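Local coordinates for protein trehalose-6-phosphate phosphatase (Candida albicans, PDB 5DXI) that is a phosphatase of the HAD clan that binds a magnesium ion, beryllium trifluoride and a glycan, at residues 87-92 / 134-139; 111-116 / 184-189. One frame throughout, in Å; residues are numbered along the deposited sequence.

Contact 1 of 2, residues 87-92 / 134-139. With GLC (alpha-D-glucopyranose), chain C.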
loop_
_atom_site.group_PDB
_atom_site.type_symbol
_atom_site.label_atom_id
_atom_site.label_comp_id
_atom_site.label_asym_id
_atom_site.label_seq_id
_atom_site.Cartn_x
_atom_site.Cartn_y
_atom_site.Cartn_z
ATOM N N SER A 87 2.322 1.334 -8.584
ATOM C CA SER A 87 3.549 0.898 -7.948
ATOM C C SER A 87 3.376 -0.557 -7.556
ATOM O O SER A 87 2.372 -0.920 -6.948
ATOM C CB SER A 87 3.891 1.763 -6.728
ATOM O OG SER A 87 5.056 1.278 -6.097
ATOM N N ALA A 88 4.363 -1.376 -7.900
ATOM C CA ALA A 88 4.252 -2.817 -7.793
ATOM C C ALA A 88 5.314 -3.396 -6.866
ATOM O O ALA A 88 6.365 -2.781 -6.658
ATOM C CB ALA A 88 4.354 -3.472 -9.227
ATOM N N GLU A 89 5.014 -4.566 -6.308
ATOM C CA GLU A 89 5.923 -5.371 -5.479
ATOM C C GLU A 89 6.498 -4.616 -4.275
ATOM O O GLU A 89 7.700 -4.679 -4.006
ATOM C CB GLU A 89 7.074 -5.946 -6.336
ATOM C CG GLU A 89 6.578 -6.700 -7.564
ATOM C CD GLU A 89 7.587 -7.664 -8.206
ATOM O OE1 GLU A 89 8.566 -8.087 -7.561
ATOM O OE2 GLU A 89 7.358 -8.032 -9.370
ATOM N N HIS A 90 5.617 -3.925 -3.555
ATOM C CA HIS A 90 5.948 -3.260 -2.305
ATOM C C HIS A 90 7.084 -2.257 -2.511
ATOM O O HIS A 90 8.015 -2.233 -1.729
ATOM C CB HIS A 90 6.342 -4.272 -1.212
ATOM C CG HIS A 90 5.325 -5.350 -0.977
ATOM N ND1 HIS A 90 4.202 -5.162 -0.198
ATOM C CD2 HIS A 90 5.275 -6.633 -1.404
ATOM C CE1 HIS A 90 3.500 -6.284 -0.160
ATOM N NE2 HIS A 90 4.130 -7.192 -0.886
ATOM N N GLY A 91 7.008 -1.452 -3.571
ATOM C CA GLY A 91 7.977 -0.385 -3.781
ATOM C C GLY A 91 9.096 -0.656 -4.783
ATOM O O GLY A 91 9.977 0.185 -4.968
ATOM N N CYS A 92 9.068 -1.812 -5.444
ATOM C CA CYS A 92 10.129 -2.130 -6.396
ATOM C C CYS A 92 9.955 -1.432 -7.739
ATOM O O CYS A 92 10.946 -1.142 -8.424
ATOM C CB CYS A 92 10.225 -3.642 -6.605
ATOM S SG CYS A 92 10.767 -4.512 -5.104
ATOM N N GLU A 134 4.455 -17.670 -4.675
ATOM C CA GLU A 134 4.271 -16.722 -5.767
ATOM C C GLU A 134 5.600 -16.017 -6.033
ATOM O O GLU A 134 6.087 -15.262 -5.190
ATOM C CB GLU A 134 3.181 -15.701 -5.431
ATOM C CG GLU A 134 2.912 -14.697 -6.536
ATOM C CD GLU A 134 1.946 -13.597 -6.111
ATOM O OE1 GLU A 134 1.551 -13.535 -4.910
ATOM O OE2 GLU A 134 1.575 -12.801 -6.994
ATOM N N ARG A 135 6.172 -16.266 -7.205
ATOM C CA ARG A 135 7.432 -15.646 -7.598
ATOM C C ARG A 135 7.154 -14.441 -8.471
ATOM O O ARG A 135 6.765 -14.572 -9.624
ATOM C CB ARG A 135 8.321 -16.646 -8.344
ATOM C CG ARG A 135 8.796 -17.791 -7.476
ATOM C CD ARG A 135 9.362 -18.956 -8.280
ATOM N NE ARG A 135 9.605 -20.079 -7.379
ATOM C CZ ARG A 135 8.751 -21.079 -7.171
ATOM N NH1 ARG A 135 7.604 -21.131 -7.840
ATOM N NH2 ARG A 135 9.058 -22.039 -6.306
ATOM N N LYS A 136 7.335 -13.252 -7.922
ATOM C CA LYS A 136 7.157 -12.067 -8.743
ATOM C C LYS A 136 8.526 -11.721 -9.329
ATOM O O LYS A 136 9.443 -12.530 -9.235
ATOM C CB LYS A 136 6.558 -10.935 -7.915
ATOM C CG LYS A 136 5.246 -11.328 -7.219
ATOM C CD LYS A 136 4.855 -10.243 -6.224
ATOM C CE LYS A 136 4.051 -10.796 -5.078
ATOM N NZ LYS A 136 3.678 -9.751 -4.090
ATOM N N LYS A 137 8.688 -10.532 -9.900
ATOM C CA LYS A 137 9.964 -10.199 -10.526
ATOM C C LYS A 137 11.047 -10.003 -9.473
ATOM O O LYS A 137 12.160 -10.513 -9.610
ATOM C CB LYS A 137 9.842 -8.952 -11.402
ATOM C CG LYS A 137 9.007 -9.140 -12.667
ATOM C CD LYS A 137 9.717 -8.501 -13.853
ATOM C CE LYS A 137 8.744 -7.958 -14.885
ATOM N NZ LYS A 137 9.149 -6.569 -15.283
ATOM N N VAL A 138 10.719 -9.282 -8.406
ATOM C CA VAL A 138 11.673 -9.075 -7.339
ATOM C C VAL A 138 11.219 -9.796 -6.064
ATOM O O VAL A 138 11.860 -10.749 -5.620
ATOM C CB VAL A 138 11.864 -7.567 -7.058
ATOM C CG1 VAL A 138 12.806 -7.369 -5.884
ATOM C CG2 VAL A 138 12.394 -6.875 -8.309
ATOM N N ALA A 139 10.093 -9.360 -5.507
ATOM C CA ALA A 139 9.562 -9.933 -4.280
ATOM C C ALA A 139 9.126 -11.389 -4.465
ATOM O O ALA A 139 8.721 -11.788 -5.549
ATOM C CB ALA A 139 8.397 -9.100 -3.787
HETATM C C1 GLC C . -2.233 -10.406 -2.607
HETATM C C2 GLC C . -1.189 -10.970 -3.562
HETATM C C3 GLC C . 0.213 -10.699 -3.004
HETATM C C4 GLC C . 0.377 -9.208 -2.769
HETATM C C5 GLC C . -0.720 -8.733 -1.822
HETATM C C6 GLC C . -0.649 -7.225 -1.669
HETATM O O1 GLC C . -2.197 -11.112 -1.368
HETATM O O2 GLC C . -1.409 -12.370 -3.709
HETATM O O3 GLC C . 1.196 -11.126 -3.935
HETATM O O4 GLC C . 1.668 -8.926 -2.188
HETATM O O5 GLC C . -2.003 -9.020 -2.353
HETATM O O6 GLC C . -0.969 -6.614 -2.925
#
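Glu89 reaches across to the turn that runs from Lys136 to Ala139, and its carboxylate is held there by three backbone N-H groups. OE1 takes two of them. Val138 N comes in on the syn lone pair, the side of the other oxygen, at 2.6 Å, while Ala139 N meets the same OE1 at 2.9 Å, nearly in line with the C-O bond. Lys137 N bonds to OE2, also at 2.9 Å, from the syn side and 20° out of the carboxylate plane. With both oxygens engaged, rotation of the group is fixed. CG lies anti to the carbonyl carbon and the chain runs out extended from it, passing the Lys136 chain in the opposite direction, with Lys136 CB 3.3 Å from Glu89 OE2. Beside this grip, Cys92 SG packs on Val138 CG1 at 3.6 Å.

Tight packing ends at Lys137. Its CB still borders the carboxylate, but the chain bends away to the solvent side, where NZ bonds to Gln72.

On the pocket side, Lys136 stretches toward alpha-D-glucopyranose, NZ bonding to GLC O3 at 2.8 Å and to GLC O4 at 2.9 Å; the same nitrogen forms a salt bridge with Glu183 and a hydrogen bond to Gly69 O. Glu134 OE1 receives the hydrogen bond of GLC O3 at 2.6 Å. His90 NE2 makes a weak bond to GLC O4, while its ND1 is bonded to Thr236.

The core loop after strand 85-88 is thus tied to the cap turn after strand 132-135, right beside the sugar site. Three N-H dipoles converging on a buried carboxylate would favour its negative form, and the bound sugar adds a second bridge, consistent with a closed cleft.

Contact 2 of 2, residues 111-116 / 184-189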
loop_
_atom_site.group_PDB
_atom_site.type_symbol
_atom_site.label_atom_id
_atom_site.label_comp_id
_atom_site.label_asym_id
_atom_site.label_seq_id
_atom_site.Cartn_x
_atom_site.Cartn_y
_atom_site.Cartn_z
ATOM N N MET A 111 20.218 -9.665 -6.304
ATOM C CA MET A 111 19.060 -10.555 -6.295
ATOM C C MET A 111 19.390 -12.002 -5.924
ATOM O O MET A 111 18.541 -12.883 -6.045
ATOM C CB MET A 111 18.382 -10.527 -7.669
ATOM C CG MET A 111 17.747 -9.191 -8.007
ATOM S SD MET A 111 16.464 -8.801 -6.802
ATOM C CE MET A 111 16.430 -7.012 -6.855
ATOM N N SER A 112 20.603 -12.253 -5.442
ATOM C CA SER A 112 21.031 -13.634 -5.224
ATOM C C SER A 112 20.359 -14.278 -4.013
ATOM O O SER A 112 20.444 -15.486 -3.813
ATOM C CB SER A 112 22.556 -13.702 -5.092
ATOM O OG SER A 112 23.016 -13.018 -3.941
ATOM N N TRP A 113 19.684 -13.468 -3.207
ATOM C CA TRP A 113 18.919 -13.981 -2.083
ATOM C C TRP A 113 17.679 -14.772 -2.523
ATOM O O TRP A 113 17.201 -15.626 -1.783
ATOM C CB TRP A 113 18.501 -12.829 -1.163
ATOM C CG TRP A 113 17.783 -11.729 -1.875
ATOM C CD1 TRP A 113 18.343 -10.623 -2.449
ATOM C CD2 TRP A 113 16.374 -11.637 -2.113
ATOM N NE1 TRP A 113 17.366 -9.839 -3.020
ATOM C CE2 TRP A 113 16.148 -10.441 -2.827
ATOM C CE3 TRP A 113 15.279 -12.445 -1.784
ATOM C CZ2 TRP A 113 14.874 -10.034 -3.216
ATOM C CZ3 TRP A 113 14.015 -12.034 -2.167
ATOM C CH2 TRP A 113 13.822 -10.840 -2.872
ATOM N N GLN A 114 17.189 -14.500 -3.730
ATOM C CA GLN A 114 15.908 -15.037 -4.192
ATOM C C GLN A 114 15.847 -16.563 -4.137
ATOM O O GLN A 114 14.872 -17.135 -3.639
ATOM C CB GLN A 114 15.601 -14.557 -5.621
ATOM C CG GLN A 114 15.159 -13.108 -5.682
ATOM C CD GLN A 114 14.850 -12.638 -7.085
ATOM O OE1 GLN A 114 15.517 -13.017 -8.044
ATOM N NE2 GLN A 114 13.830 -11.790 -7.213
ATOM N N GLU A 115 16.890 -17.217 -4.635
ATOM C CA GLU A 115 16.891 -18.671 -4.661
ATOM C C GLU A 115 16.983 -19.274 -3.274
ATOM O O GLU A 115 16.412 -20.331 -3.021
ATOM C CB GLU A 115 18.028 -19.191 -5.535
ATOM C CG GLU A 115 17.840 -18.842 -6.996
ATOM C CD GLU A 115 16.487 -19.302 -7.531
ATOM O OE1 GLU A 115 16.061 -20.444 -7.219
ATOM O OE2 GLU A 115 15.835 -18.499 -8.241
ATOM N N LYS A 116 17.672 -18.594 -2.368
ATOM C CA LYS A 116 17.749 -19.079 -1.005
ATOM C C LYS A 116 16.385 -18.972 -0.326
ATOM O O LYS A 116 15.976 -19.877 0.395
ATOM C CB LYS A 116 18.826 -18.334 -0.225
ATOM C CG LYS A 116 20.230 -18.668 -0.727
ATOM C CD LYS A 116 21.321 -17.878 -0.024
ATOM C CE LYS A 116 22.694 -18.244 -0.596
ATOM N NZ LYS A 116 23.754 -17.320 -0.110
ATOM N N VAL A 184 9.118 -11.590 0.991
ATOM C CA VAL A 184 10.505 -11.159 1.109
ATOM C C VAL A 184 10.880 -10.213 -0.029
ATOM O O VAL A 184 10.620 -10.491 -1.198
ATOM C CB VAL A 184 11.472 -12.358 1.111
ATOM C CG1 VAL A 184 12.910 -11.877 1.199
ATOM C CG2 VAL A 184 11.156 -13.295 2.282
ATOM N N ARG A 185 11.476 -9.082 0.318
ATOM C CA ARG A 185 11.895 -8.134 -0.691
ATOM C C ARG A 185 13.040 -7.292 -0.125
ATOM O O ARG A 185 13.238 -7.282 1.090
ATOM C CB ARG A 185 10.708 -7.275 -1.127
ATOM C CG ARG A 185 10.159 -6.444 -0.027
ATOM C CD ARG A 185 10.043 -4.981 -0.413
ATOM N NE ARG A 185 9.256 -4.299 0.607
ATOM C CZ ARG A 185 9.727 -3.955 1.797
ATOM N NH1 ARG A 185 11.000 -4.183 2.104
ATOM N NH2 ARG A 185 8.934 -3.362 2.673
ATOM N N PRO A 186 13.804 -6.606 -1.007
ATOM C CA PRO A 186 14.932 -5.775 -0.568
ATOM C C PRO A 186 14.473 -4.781 0.465
ATOM O O PRO A 186 13.356 -4.267 0.364
ATOM C CB PRO A 186 15.380 -5.063 -1.849
ATOM C CG PRO A 186 14.951 -5.974 -2.953
ATOM C CD PRO A 186 13.646 -6.571 -2.475
ATOM N N LYS A 187 15.307 -4.551 1.470
ATOM C CA LYS A 187 14.917 -3.722 2.586
ATOM C C LYS A 187 14.833 -2.255 2.190
ATOM O O LYS A 187 14.052 -1.496 2.768
ATOM C CB LYS A 187 15.884 -3.918 3.760
ATOM C CG LYS A 187 15.382 -3.306 5.052
ATOM C CD LYS A 187 16.016 -3.946 6.290
ATOM C CE LYS A 187 17.412 -3.429 6.538
ATOM N NZ LYS A 187 17.376 -2.004 6.970
ATOM N N PHE A 188 15.627 -1.841 1.210
ATOM C CA PHE A 188 15.737 -0.414 0.937
ATOM C C PHE A 188 14.824 0.069 -0.192
ATOM O O PHE A 188 14.911 1.223 -0.609
ATOM C CB PHE A 188 17.201 -0.061 0.643
ATOM C CG PHE A 188 18.111 -0.342 1.808
ATOM C CD1 PHE A 188 18.063 0.451 2.944
ATOM C CD2 PHE A 188 18.984 -1.417 1.784
ATOM C CE1 PHE A 188 18.884 0.185 4.032
ATOM C CE2 PHE A 188 19.803 -1.690 2.867
ATOM C CZ PHE A 188 19.751 -0.887 3.993
ATOM N N VAL A 189 13.957 -0.818 -0.677
ATOM C CA VAL A 189 12.757 -0.421 -1.423
ATOM C C VAL A 189 11.526 -0.805 -0.582
ATOM O O VAL A 189 11.504 -1.880 0.022
ATOM C CB VAL A 189 12.666 -1.079 -2.822
ATOM C CG1 VAL A 189 13.696 -0.485 -3.794
ATOM C CG2 VAL A 189 12.799 -2.593 -2.729
#
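Arg185 NH1 donates to Pro186 O at 2.9 Å, from 38° out of the carbonyl plane, a bond within the segment that goes with the arginine's turning back toward the end of its own strand, 181-186. That strand belongs to the four-stranded antiparallel sheet of the HAD cap, an alpha/beta layer in which helix 113-126 lies against the sheet. Val189 O sits 3.0 Å above one face of the guanidinium, offset toward its rim. Arg185 points its CB away from the helix, and its side chain touches His90; what it offers to the helix is its backbone.

Trp113, near the start of helix 113-126, carries the contact. Its CG stands between the backbone N and the carbonyl carbon (chi1 54°), and the six-membered ring reaches the strand. Its atoms are shared out among three successive residues. CZ3 meets Val184 CG1 at 3.5 Å. CH2 lies 3.6 Å from Val184 O, with Arg185 CA a little farther off. CZ2 abuts Pro186 CD at 3.7 Å, and the indole and the proline cross at about a right angle. On one face of the indole, Gln114 CG rests 3.7 Å above the plane, toward the rim. Tyr171 adds an edge-to-face ring pair, and Val173 and Leu140 extend the apolar surroundings onto neighbouring strands. At the margin, the thioether of Met111 ends with CE 4.3 Å from Pro186 CG.

Contact 1 and contact 2 lie with their centres 10 Å apart, on the same side of the chain's centre. Their segments alternate along the chain: 87-92, 111-116, 134-139, 184-189. Strands 132-135 and 181-186 belong to one cap sheet, with 140-143 between them, and helix 113-126 leads directly into the first; only 87-92 lies on the core sheet. Gln114 NE2 joins the two contacts, probably bonding to Val138 O at 2.7 Å and also to Lys137 O, so the turn whose N-H groups face the core has carbonyls turned to the cap helix. Contact 2 therefore packs the cap internally, whereas contact 1 fastens it to the core beside the ligands.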